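Local coordinates for cellulosomal scaffoldin adaptor protein B (Acetivibrio cellulolyticus, PDB 4UYP), which binds, through this calcium-loaded C-terminal type I dockerin, a cohesin of the anchoring scaffoldin ScaC and so takes part in attaching the cellulosome to the cell surface, at residues 1-6 against 11-16; 5-10 against 19-24; 39-42 against 48-51; 54-59 against 67-72. The protein carries 2 engineered substitutions. One frame throughout, in Å; residues are numbered along the deposited sequence.

Contact 1. Residues 1-6 against 11-16; sequences KFIYGD and GSVRSI. Engineered in segment 11-16: Ser15 (natural residue Ile), Ile16 (natural residue Asn). With CA (calcium ion), chain L.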
loop_
_atom_site.group_PDB
_atom_site.type_symbol
_atom_site.label_atom_id
_atom_site.label_comp_id
_atom_site.label_asym_id
_atom_site.label_seq_id
_atom_site.Cartn_x
_atom_site.Cartn_y
_atom_site.Cartn_z
ATOM N N LYS B 1 -4.765 4.610 32.085
ATOM C CA LYS B 1 -4.249 6.005 32.319
ATOM C C LYS B 1 -3.099 6.347 31.335
ATOM O O LYS B 1 -2.112 5.602 31.222
ATOM C CB LYS B 1 -3.765 6.235 33.774
ATOM C CG LYS B 1 -3.578 7.703 34.183
ATOM C CD LYS B 1 -4.861 8.325 34.726
ATOM C CE LYS B 1 -5.770 8.937 33.647
ATOM N NZ LYS B 1 -6.366 7.934 32.702
ATOM N N PHE B 2 -3.245 7.471 30.624
ATOM C CA PHE B 2 -2.163 7.970 29.791
ATOM C C PHE B 2 -2.423 9.464 29.542
ATOM O O PHE B 2 -3.563 9.939 29.734
ATOM C CB PHE B 2 -2.101 7.167 28.437
ATOM C CG PHE B 2 -3.306 7.353 27.563
ATOM C CD1 PHE B 2 -4.456 6.542 27.668
ATOM C CD2 PHE B 2 -3.338 8.400 26.615
ATOM C CE1 PHE B 2 -5.558 6.772 26.844
ATOM C CE2 PHE B 2 -4.444 8.637 25.866
ATOM C CZ PHE B 2 -5.558 7.841 25.935
ATOM N N ILE B 3 -1.404 10.207 29.091
ATOM C CA ILE B 3 -1.550 11.630 28.692
ATOM C C ILE B 3 -1.590 11.734 27.175
ATOM O O ILE B 3 -0.740 11.150 26.521
ATOM C CB ILE B 3 -0.354 12.471 29.204
ATOM C CG1 ILE B 3 -0.294 12.339 30.744
ATOM C CG2 ILE B 3 -0.309 13.898 28.673
ATOM C CD1 ILE B 3 1.057 12.611 31.352
ATOM N N TYR B 4 -2.631 12.376 26.668
ATOM C CA TYR B 4 -2.740 12.557 25.188
ATOM C C TYR B 4 -1.422 13.244 24.742
ATOM O O TYR B 4 -0.996 14.235 25.318
ATOM C CB TYR B 4 -3.952 13.342 24.767
ATOM C CG TYR B 4 -5.204 12.490 24.803
ATOM C CD1 TYR B 4 -5.396 11.484 23.920
ATOM C CD2 TYR B 4 -6.136 12.738 25.821
ATOM C CE1 TYR B 4 -6.577 10.673 24.000
ATOM C CE2 TYR B 4 -7.282 11.967 25.912
ATOM C CZ TYR B 4 -7.462 10.977 25.015
ATOM O OH TYR B 4 -8.649 10.278 25.158
ATOM N N GLY B 5 -0.887 12.736 23.647
ATOM C CA GLY B 5 0.361 13.385 23.130
ATOM C C GLY B 5 1.600 12.679 23.585
ATOM O O GLY B 5 2.656 12.797 22.973
ATOM N N ASP B 6 1.505 11.887 24.670
ATOM C CA ASP B 6 2.701 11.311 25.272
ATOM C C ASP B 6 2.997 9.922 24.752
ATOM O O ASP B 6 2.776 8.897 25.369
ATOM C CB ASP B 6 2.517 11.207 26.807
ATOM C CG ASP B 6 3.754 10.665 27.438
ATOM O OD1 ASP B 6 4.881 10.705 26.922
ATOM O OD2 ASP B 6 3.646 10.135 28.580
ATOM N N GLY B 11 5.555 10.442 30.495
ATOM C CA GLY B 11 4.921 11.365 31.443
ATOM C C GLY B 11 4.866 12.828 31.007
ATOM O O GLY B 11 4.370 13.686 31.779
ATOM N N SER B 12 5.412 13.163 29.796
ATOM C CA SER B 12 5.514 14.496 29.370
ATOM C C SER B 12 5.267 14.555 27.853
ATOM O O SER B 12 5.776 13.651 27.202
ATOM C CB SER B 12 6.953 14.873 29.600
ATOM O OG SER B 12 7.202 16.210 29.384
ATOM N N VAL B 13 4.591 15.586 27.350
ATOM C CA VAL B 13 4.450 15.757 25.900
ATOM C C VAL B 13 5.580 16.661 25.451
ATOM O O VAL B 13 5.745 17.806 25.865
ATOM C CB VAL B 13 3.100 16.396 25.586
ATOM C CG1 VAL B 13 2.923 16.419 24.065
ATOM C CG2 VAL B 13 1.984 15.519 26.193
ATOM N N ARG B 14 6.408 16.115 24.535
ATOM C CA ARG B 14 7.696 16.719 24.172
ATOM C C ARG B 14 7.862 16.633 22.674
ATOM O O ARG B 14 7.192 15.888 22.002
ATOM C CB ARG B 14 8.864 15.958 24.793
ATOM C CG ARG B 14 8.725 15.768 26.289
ATOM C CD ARG B 14 8.801 17.168 26.863
ATOM N NE ARG B 14 10.123 17.689 27.076
ATOM C CZ ARG B 14 11.060 17.221 27.964
ATOM N NH1 ARG B 14 10.766 16.191 28.780
ATOM N NH2 ARG B 14 12.315 17.779 28.050
ATOM N N SER B 15 8.850 17.364 22.195
ATOM C CA SER B 15 9.115 17.378 20.718
ATOM C C SER B 15 9.238 15.997 20.128
ATOM O O SER B 15 8.778 15.671 18.984
ATOM C CB SER B 15 10.341 18.186 20.391
ATOM O OG SER B 15 10.097 19.559 20.677
ATOM N N ILE B 16 9.963 15.129 20.868
ATOM C CA ILE B 16 10.236 13.789 20.333
ATOM C C ILE B 16 8.973 12.980 20.117
ATOM O O ILE B 16 8.901 12.121 19.259
ATOM C CB ILE B 16 11.275 13.048 21.198
ATOM C CG1 ILE B 16 11.941 11.855 20.449
ATOM C CG2 ILE B 16 10.646 12.567 22.509
ATOM C CD1 ILE B 16 12.858 12.307 19.267
HETATM CA CA CA L . 6.677 11.858 25.975
HETATM O O HOH W 1 8.926 12.382 25.294
#
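Val13 lays its CG2 methyl against the turn at the start of the chain, where that methyl lies 3.4 Å from the carbonyl O of Tyr4. The same carbon meets the CG2 branch of Ile3 at 3.7 Å, and the two side chains cross at a slant. With CG1 anti to its backbone N (chi1 -174°), Val13 spreads its two methyls along the turn, and CG1 comes to 3.8 Å from the carbonyl O of Gly5. The longer branch of Ile3 goes elsewhere: its CD1 sits 3.5 Å from the carbonyl O of Gly11. Residues 3-6 form a type II turn closed by Asp6 N to Ile3 O at 3.0 Å, with Gly5 at positive phi and no side chain to block the valine.

In the carboxylate of Asp6, OD1 binds the calcium ion at 2.3 Å, while OD2 accepts a 2.7 Å hydrogen bond from Gly11 N, which meets it on the syn side but 31° out of the carboxylate plane. That bond probably fixes the rotation of the carboxylate. The carbonyl O of Ser12 binds the same ion at 2.4 Å, so the metal draws two oxygens together. Asp8, Asn10, both carboxylate oxygens of Asp17 and a water complete the seven ligands.

Helix 15-26, which carries the engineered Ser15 and Ile16, continues from here. Val13 also packs on Val57, Tyr60 and Val61 of helix 51-61, and the backbone of Gly5 bonds to Ala40 in helix 37-41, which places the contact between all three helices.

Contact 2. Residues 5-10 against 19-24; sequences GDVDGN and VLIRDY. With CA (calcium ion), chain L.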
loop_
_atom_site.group_PDB
_atom_site.type_symbol
_atom_site.label_atom_id
_atom_site.label_comp_id
_atom_site.label_asym_id
_atom_site.label_seq_id
_atom_site.Cartn_x
_atom_site.Cartn_y
_atom_site.Cartn_z
ATOM N N GLY B 5 -0.887 12.736 23.647
ATOM C CA GLY B 5 0.361 13.385 23.130
ATOM C C GLY B 5 1.600 12.679 23.585
ATOM O O GLY B 5 2.656 12.797 22.973
ATOM N N ASP B 6 1.505 11.887 24.670
ATOM C CA ASP B 6 2.701 11.311 25.272
ATOM C C ASP B 6 2.997 9.922 24.752
ATOM O O ASP B 6 2.776 8.897 25.369
ATOM C CB ASP B 6 2.517 11.207 26.807
ATOM C CG ASP B 6 3.754 10.665 27.438
ATOM O OD1 ASP B 6 4.881 10.705 26.922
ATOM O OD2 ASP B 6 3.646 10.135 28.580
ATOM N N VAL B 7 3.452 9.885 23.484
ATOM C CA VAL B 7 3.442 8.633 22.736
ATOM C C VAL B 7 4.572 7.664 23.186
ATOM O O VAL B 7 4.417 6.474 23.014
ATOM C CB VAL B 7 3.467 8.943 21.183
ATOM C CG1 VAL B 7 2.633 10.196 20.802
ATOM C CG2 VAL B 7 4.806 9.292 20.752
ATOM N N ASP B 8 5.617 8.203 23.813
ATOM C CA ASP B 8 6.698 7.389 24.401
ATOM C C ASP B 8 6.434 7.031 25.855
ATOM O O ASP B 8 7.240 6.291 26.425
ATOM C CB ASP B 8 8.131 7.940 24.188
ATOM C CG ASP B 8 8.429 9.273 24.883
ATOM O OD1 ASP B 8 7.537 9.719 25.727
ATOM O OD2 ASP B 8 9.523 9.821 24.640
ATOM N N GLY B 9 5.334 7.530 26.415
ATOM C CA GLY B 9 4.916 7.108 27.802
ATOM C C GLY B 9 5.813 7.633 28.859
ATOM O O GLY B 9 5.855 7.013 29.939
ATOM N N ASN B 10 6.539 8.700 28.690
ATOM C CA ASN B 10 7.497 9.119 29.680
ATOM C C ASN B 10 6.847 10.142 30.660
ATOM O O ASN B 10 7.610 10.684 31.512
ATOM C CB ASN B 10 8.862 9.647 29.097
ATOM C CG ASN B 10 8.729 11.053 28.473
ATOM O OD1 ASN B 10 7.619 11.484 28.141
ATOM N ND2 ASN B 10 9.809 11.712 28.303
ATOM N N VAL B 19 7.910 13.478 16.714
ATOM C CA VAL B 19 8.798 12.719 15.811
ATOM C C VAL B 19 8.398 11.252 15.739
ATOM O O VAL B 19 8.364 10.629 14.639
ATOM C CB VAL B 19 10.210 12.867 16.257
ATOM C CG1 VAL B 19 11.131 12.034 15.327
ATOM C CG2 VAL B 19 10.723 14.321 16.190
ATOM N N LEU B 20 8.039 10.641 16.882
ATOM C CA LEU B 20 7.622 9.264 16.897
ATOM C C LEU B 20 6.367 9.027 16.124
ATOM O O LEU B 20 6.228 8.023 15.390
ATOM C CB LEU B 20 7.462 8.730 18.310
ATOM C CG LEU B 20 8.780 8.719 19.064
ATOM C CD1 LEU B 20 8.551 8.400 20.559
ATOM C CD2 LEU B 20 9.593 7.510 18.525
ATOM N N ILE B 21 5.364 9.955 16.204
ATOM C CA ILE B 21 4.175 9.796 15.409
ATOM C C ILE B 21 4.562 9.884 13.917
ATOM O O ILE B 21 4.029 9.079 13.104
ATOM C CB ILE B 21 3.156 10.891 15.734
ATOM C CG1 ILE B 21 2.702 10.743 17.206
ATOM C CG2 ILE B 21 1.948 10.750 14.855
ATOM C CD1 ILE B 21 1.752 11.874 17.674
ATOM N N ARG B 22 5.424 10.842 13.558
ATOM C CA ARG B 22 5.890 10.897 12.156
ATOM C C ARG B 22 6.593 9.543 11.726
ATOM O O ARG B 22 6.341 9.063 10.583
ATOM C CB ARG B 22 6.782 12.122 12.004
ATOM C CG ARG B 22 7.281 12.276 10.541
ATOM C CD ARG B 22 8.101 13.555 10.454
ATOM N NE ARG B 22 9.376 13.400 11.170
ATOM C CZ ARG B 22 10.112 14.429 11.566
ATOM N NH1 ARG B 22 9.715 15.687 11.473
ATOM N NH2 ARG B 22 11.302 14.141 12.070
ATOM N N ASP B 23 7.348 8.940 12.624
ATOM C CA ASP B 23 8.017 7.634 12.281
ATOM C C ASP B 23 6.939 6.652 11.992
ATOM O O ASP B 23 7.123 5.780 11.084
ATOM C CB ASP B 23 8.859 7.137 13.460
ATOM C CG ASP B 23 10.152 7.831 13.611
ATOM O OD1 ASP B 23 10.581 8.595 12.746
ATOM O OD2 ASP B 23 10.699 7.542 14.771
ATOM N N TYR B 24 5.808 6.609 12.744
ATOM C CA TYR B 24 4.750 5.672 12.428
ATOM C C TYR B 24 4.083 5.902 11.070
ATOM O O TYR B 24 3.838 4.969 10.267
ATOM C CB TYR B 24 3.656 5.767 13.556
ATOM C CG TYR B 24 2.612 4.719 13.515
ATOM C CD1 TYR B 24 1.454 4.864 12.734
ATOM C CD2 TYR B 24 2.806 3.510 14.253
ATOM C CE1 TYR B 24 0.495 3.854 12.653
ATOM C CE2 TYR B 24 1.781 2.580 14.217
ATOM C CZ TYR B 24 0.681 2.721 13.391
ATOM O OH TYR B 24 -0.260 1.679 13.373
HETATM CA CA CA L . 6.677 11.858 25.975
HETATM O O HOH W 1 8.926 12.382 25.294
#
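Leu20 passes alongside Val7, the two side chains running in opposite directions, and its CB lies 3.7 Å from CG2 of Val7. Its CD1 goes further along the loop, to 3.7 Å from CB of Asp8. Next comes Ile21, which crosses Val7 at about a right angle; its CG1 meets CG1 of Val7 at 3.6 Å. The valine, modelled in two conformers of which this is one, thus offers one methyl to each helix residue.

Such a calcium loop folded back on the helix that follows it is the F-hand of dockerins, an EF-hand-like unit without the entering helix. Val7 and Asp8 are the middle of a type I turn from Asp6 to Gly9. The CG of Asp8 sits between backbone N and carbonyl carbon (chi1 66°), which turns the carboxylate to the ion, and OD1 binds calcium at 2.3 Å. OD1 also accepts from Asn10 N in an Asx turn, met 44° out of the carboxylate plane, and OD2 takes a 2.7 Å hydrogen bond from water 1, itself a calcium ligand. Asn10 N bonds to the syn lone pair of Asp6 OD1 as well, at 3.1 Å, and Asn10 OD1 binds the ion at 2.4 Å.

Further along the helix, Arg22 forms a salt bridge with Glu78 of the ScaC chain.

Contact 3. Residues 39-42 against 48-51; sequences LAAD and SIKI. With CA (calcium ion), chain K.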
loop_
_atom_site.group_PDB
_atom_site.type_symbol
_atom_site.label_atom_id
_atom_site.label_comp_id
_atom_site.label_asym_id
_atom_site.label_seq_id
_atom_site.Cartn_x
_atom_site.Cartn_y
_atom_site.Cartn_z
ATOM N N LEU B 39 -3.217 5.103 21.508
ATOM C CA LEU B 39 -4.261 5.972 21.926
ATOM C C LEU B 39 -3.680 7.387 22.205
ATOM O O LEU B 39 -4.336 8.419 21.920
ATOM C CB LEU B 39 -4.811 5.459 23.262
ATOM C CG LEU B 39 -6.109 4.653 23.195
ATOM C CD1 LEU B 39 -6.706 4.258 21.857
ATOM C CD2 LEU B 39 -5.922 3.491 24.193
ATOM N N ALA B 40 -2.459 7.460 22.753
ATOM C CA ALA B 40 -1.873 8.765 23.071
ATOM C C ALA B 40 -1.555 9.540 21.760
ATOM O O ALA B 40 -1.570 10.764 21.763
ATOM C CB ALA B 40 -0.635 8.622 23.924
ATOM N N ALA B 41 -1.224 8.786 20.738
ATOM C CA ALA B 41 -0.830 9.479 19.480
ATOM C C ALA B 41 -2.035 10.077 18.761
ATOM O O ALA B 41 -1.886 10.970 17.926
ATOM C CB ALA B 41 -0.190 8.435 18.549
ATOM N N ASP B 42 -3.236 9.541 18.946
ATOM C CA ASP B 42 -4.381 9.937 18.177
ATOM C C ASP B 42 -5.008 11.216 18.825
ATOM O O ASP B 42 -6.149 11.148 19.384
ATOM C CB ASP B 42 -5.429 8.770 18.037
ATOM C CG ASP B 42 -6.603 9.178 17.234
ATOM O OD1 ASP B 42 -6.535 10.116 16.355
ATOM O OD2 ASP B 42 -7.682 8.557 17.398
ATOM N N SER B 48 -7.558 7.084 13.836
ATOM C CA SER B 48 -6.413 6.713 13.001
ATOM C C SER B 48 -5.264 7.612 13.340
ATOM O O SER B 48 -5.454 8.778 13.775
ATOM C CB SER B 48 -6.648 6.868 11.518
ATOM O OG SER B 48 -7.616 5.915 11.032
ATOM N N ILE B 49 -4.045 7.062 13.217
ATOM C CA ILE B 49 -2.838 7.877 13.350
ATOM C C ILE B 49 -2.465 8.411 11.947
ATOM O O ILE B 49 -2.265 7.614 11.008
ATOM C CB ILE B 49 -1.745 7.056 13.978
ATOM C CG1 ILE B 49 -2.273 6.350 15.255
ATOM C CG2 ILE B 49 -0.538 7.905 14.361
ATOM C CD1 ILE B 49 -1.179 5.639 16.046
ATOM N N LYS B 50 -2.421 9.718 11.799
ATOM C CA LYS B 50 -2.122 10.365 10.522
ATOM C C LYS B 50 -1.208 11.484 10.757
ATOM O O LYS B 50 -0.861 11.870 11.872
ATOM C CB LYS B 50 -3.374 10.851 9.852
ATOM C CG LYS B 50 -4.461 9.753 9.617
ATOM C CD LYS B 50 -5.723 10.312 9.023
ATOM C CE LYS B 50 -5.537 10.729 7.615
ATOM N NZ LYS B 50 -6.830 11.183 6.984
ATOM N N ILE B 51 -0.676 12.074 9.638
ATOM C CA ILE B 51 0.318 13.107 9.807
ATOM C C ILE B 51 -0.177 14.307 10.638
ATOM O O ILE B 51 0.668 14.966 11.268
ATOM C CB ILE B 51 0.906 13.552 8.379
ATOM C CG1 ILE B 51 2.221 14.405 8.505
ATOM C CG2 ILE B 51 -0.135 14.298 7.577
ATOM C CD1 ILE B 51 3.316 13.709 9.281
HETATM CA CA CA K . -5.900 10.965 14.351
HETATM O O HOH W 2 -5.971 12.189 12.267
#
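Ala41 turns its methyl toward Ile49, inside the calcium loop, where its CB lies 3.9 Å from CD1 of that residue. The isoleucine is modelled in two conformers; in this one CG1 stands anti to the carbonyl carbon (chi1 -50°), and it is the far end of the longer branch that makes the touch.

Asp42 follows, and its N reaches back to Leu39 O in a weak bond. Its CG is anti to the backbone N (chi1 -180°), which carries the carboxylate across to the ion. OD1 binds calcium at 2.3 Å, and the carbonyl O of Ser48 binds it at 2.3 Å as well; these two oxygens stand 3.1 Å apart, held together by the metal they share. OD2 accepts from the backbone N of Gly47, so both oxygens of the carboxylate are used. Asp44, Asn46, Asp53 and a water 2.4 Å from the ion complete this EF-hand-type loop. While the carbonyl of Ser48 serves the metal, its side chain leads away from Asp42, and OG bonds to Gln43 of a ScaC chain.

Ile21 of helix 15-26 packs on both Ala41 and Ile49, and Tyr24 of that helix reaches Ile49, so the contact joins helix 37-41 to the loop leading into helix 51-61, with helix 15-26 against both partners.

Contact 4. Residues 54-59 against 67-72; sequences AVLVRD and LFPVEE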
loop_
_atom_site.group_PDB
_atom_site.type_symbol
_atom_site.label_atom_id
_atom_site.label_comp_id
_atom_site.label_asym_id
_atom_site.label_seq_id
_atom_site.Cartn_x
_atom_site.Cartn_y
_atom_site.Cartn_z
ATOM N N ALA B 54 0.740 14.180 14.192
ATOM C CA ALA B 54 2.102 14.520 14.556
ATOM C C ALA B 54 2.245 16.066 14.632
ATOM O O ALA B 54 2.899 16.543 15.559
ATOM C CB ALA B 54 3.045 13.928 13.423
ATOM N N VAL B 55 1.669 16.783 13.686
ATOM C CA VAL B 55 1.835 18.216 13.696
ATOM C C VAL B 55 1.051 18.853 14.851
ATOM O O VAL B 55 1.554 19.836 15.415
ATOM C CB VAL B 55 1.570 18.844 12.336
ATOM C CG1 VAL B 55 0.071 19.057 12.026
ATOM C CG2 VAL B 55 2.472 20.038 12.118
ATOM N N LEU B 56 -0.070 18.222 15.231
ATOM C CA LEU B 56 -0.775 18.696 16.441
ATOM C C LEU B 56 0.069 18.541 17.655
ATOM O O LEU B 56 0.104 19.474 18.511
ATOM C CB LEU B 56 -2.129 17.997 16.564
ATOM C CG LEU B 56 -3.228 18.442 15.571
ATOM C CD1 LEU B 56 -4.403 17.470 15.575
ATOM C CD2 LEU B 56 -3.763 19.888 15.889
ATOM N N VAL B 57 0.688 17.398 17.860
ATOM C CA VAL B 57 1.571 17.291 19.004
ATOM C C VAL B 57 2.697 18.309 18.956
ATOM O O VAL B 57 3.006 18.972 19.974
ATOM C CB VAL B 57 2.107 15.824 19.146
ATOM C CG1 VAL B 57 3.140 15.706 20.274
ATOM C CG2 VAL B 57 0.923 14.915 19.441
ATOM N N ARG B 58 3.378 18.477 17.806
ATOM C CA ARG B 58 4.414 19.484 17.735
ATOM C C ARG B 58 3.884 20.864 18.093
ATOM O O ARG B 58 4.533 21.592 18.867
ATOM C CB ARG B 58 4.928 19.509 16.305
ATOM C CG ARG B 58 6.058 20.526 16.230
ATOM C CD ARG B 58 6.312 20.848 14.797
ATOM N NE ARG B 58 5.196 21.650 14.234
ATOM C CZ ARG B 58 5.144 22.081 12.994
ATOM N NH1 ARG B 58 6.093 21.748 12.088
ATOM N NH2 ARG B 58 4.091 22.828 12.577
ATOM N N ASP B 59 2.708 21.179 17.550
ATOM C CA ASP B 59 2.126 22.542 17.786
ATOM C C ASP B 59 1.732 22.681 19.229
ATOM O O ASP B 59 1.853 23.833 19.730
ATOM C CB ASP B 59 0.972 22.777 16.827
ATOM C CG ASP B 59 1.428 22.893 15.365
ATOM O OD1 ASP B 59 2.665 22.958 15.100
ATOM O OD2 ASP B 59 0.544 22.960 14.509
ATOM N N LEU B 67 -4.589 22.457 24.266
ATOM C CA LEU B 67 -5.252 21.187 24.457
ATOM C C LEU B 67 -5.375 20.567 23.084
ATOM O O LEU B 67 -5.337 21.308 22.060
ATOM C CB LEU B 67 -6.623 21.324 25.159
ATOM C CG LEU B 67 -7.565 22.450 24.790
ATOM C CD1 LEU B 67 -8.177 22.219 23.457
ATOM C CD2 LEU B 67 -8.718 22.535 25.780
ATOM N N PHE B 68 -5.598 19.267 23.080
ATOM C CA PHE B 68 -5.809 18.535 21.803
ATOM C C PHE B 68 -7.277 18.464 21.455
ATOM O O PHE B 68 -8.171 18.513 22.350
ATOM C CB PHE B 68 -5.204 17.124 21.904
ATOM C CG PHE B 68 -3.722 17.201 22.039
ATOM C CD1 PHE B 68 -2.969 17.672 20.948
ATOM C CD2 PHE B 68 -3.025 16.818 23.186
ATOM C CE1 PHE B 68 -1.552 17.755 21.021
ATOM C CE2 PHE B 68 -1.627 16.833 23.266
ATOM C CZ PHE B 68 -0.876 17.332 22.161
ATOM N N PRO B 69 -7.641 18.333 20.187
ATOM C CA PRO B 69 -9.066 18.198 19.828
ATOM C C PRO B 69 -9.750 17.055 20.512
ATOM O O PRO B 69 -10.972 17.223 20.897
ATOM C CB PRO B 69 -9.006 17.964 18.311
ATOM C CG PRO B 69 -7.773 18.632 17.895
ATOM C CD PRO B 69 -6.750 18.356 18.988
ATOM N N VAL B 70 -9.083 15.900 20.782
ATOM C CA VAL B 70 -9.706 14.813 21.510
ATOM C C VAL B 70 -10.143 15.207 22.940
ATOM O O VAL B 70 -11.058 14.566 23.473
ATOM C CB VAL B 70 -8.821 13.567 21.525
ATOM C CG1 VAL B 70 -7.563 13.703 22.382
ATOM C CG2 VAL B 70 -9.590 12.280 21.930
ATOM N N GLU B 71 -9.504 16.215 23.502
ATOM C CA GLU B 71 -9.820 16.694 24.894
ATOM C C GLU B 71 -10.941 17.770 24.887
ATOM O O GLU B 71 -11.464 18.083 25.984
ATOM C CB GLU B 71 -8.574 17.282 25.478
ATOM C CG GLU B 71 -7.426 16.304 25.557
ATOM C CD GLU B 71 -6.199 16.934 26.108
ATOM O OE1 GLU B 71 -5.523 17.840 25.525
ATOM O OE2 GLU B 71 -5.918 16.563 27.273
ATOM N N GLU B 72 -11.280 18.401 23.772
ATOM C CA GLU B 72 -12.273 19.477 23.794
ATOM C C GLU B 72 -13.619 18.789 24.066
ATOM O O GLU B 72 -13.972 17.834 23.381
ATOM C CB GLU B 72 -12.262 20.385 22.538
ATOM C CG GLU B 72 -11.036 20.292 21.641
ATOM C CD GLU B 72 -10.430 21.620 21.114
ATOM O OE1 GLU B 72 -10.724 22.669 21.769
ATOM O OE2 GLU B 72 -9.606 21.596 20.095
#
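Phe68 N gives a nearly straight 2.8 Å hydrogen bond to OE1 of Glu71, using the anti lone pair of that oxygen. Glu71, in the 3-10 segment 69-71, thus folds its carboxylate back onto the N-H of Phe68, while its own backbone N bonds to the carbonyl O of Phe68 at 2.9 Å. Held at both backbone N and O, Phe68 has its position fixed before the aromatic ring begins.

With CG anti to its carbonyl carbon (chi1 -66°), Phe68 sends the ring edge-on into helix 51-61. Its CE1 comes to 3.5 Å from the carbonyl O of Leu56, near the ring plane, and to 3.7 Å from CA of Val57. Farther out on the edge, CZ is 4.1 Å from CG2 of Val57. Pro69 adds a looser touch, its CD 4.2 Å from CD1 of Leu56. The contact is buried and apolar, and the ring of Tyr60 also meets that of Phe68.

Next along the helix, Arg58 approaches Asp59 side-on, placing NE and NH2 on the single oxygen OD1, with NH2 2.9 Å away in a salt bridge and both bonds in the guanidinium plane. Arg58 NH1 then bonds to Ala79 O, and Asp59 OD2 to Tyr32 OH, both of the ScaC chain. These two residues supply polar contacts to the cohesin beside apolar ones from Val55 and Leu56, as befits the helix that closes the second calcium site of a type I dockerin.

Contacts 1 and 3 are the equivalent closures of the two calcium loops, each joining an aspartate carboxylate and a serine carbonyl through a metal, and both are only partly buried. They differ in one bond: in contact 1 the glycine N-H that holds the aspartate's second oxygen belongs to the facing segment, whereas in contact 3 its counterpart, Gly47, lies outside the segments. Contact 2 shares Gly5, Asp6 and the ion with contact 1, but its contacts across the segments are apolar, pressing the loop onto helix 15-26. Contact 4 is the most buried and has no metal. Their apolar residues interlock pairwise: Ile21 of contact 2 touches Ala41 of contact 3 and Val57 of contact 4.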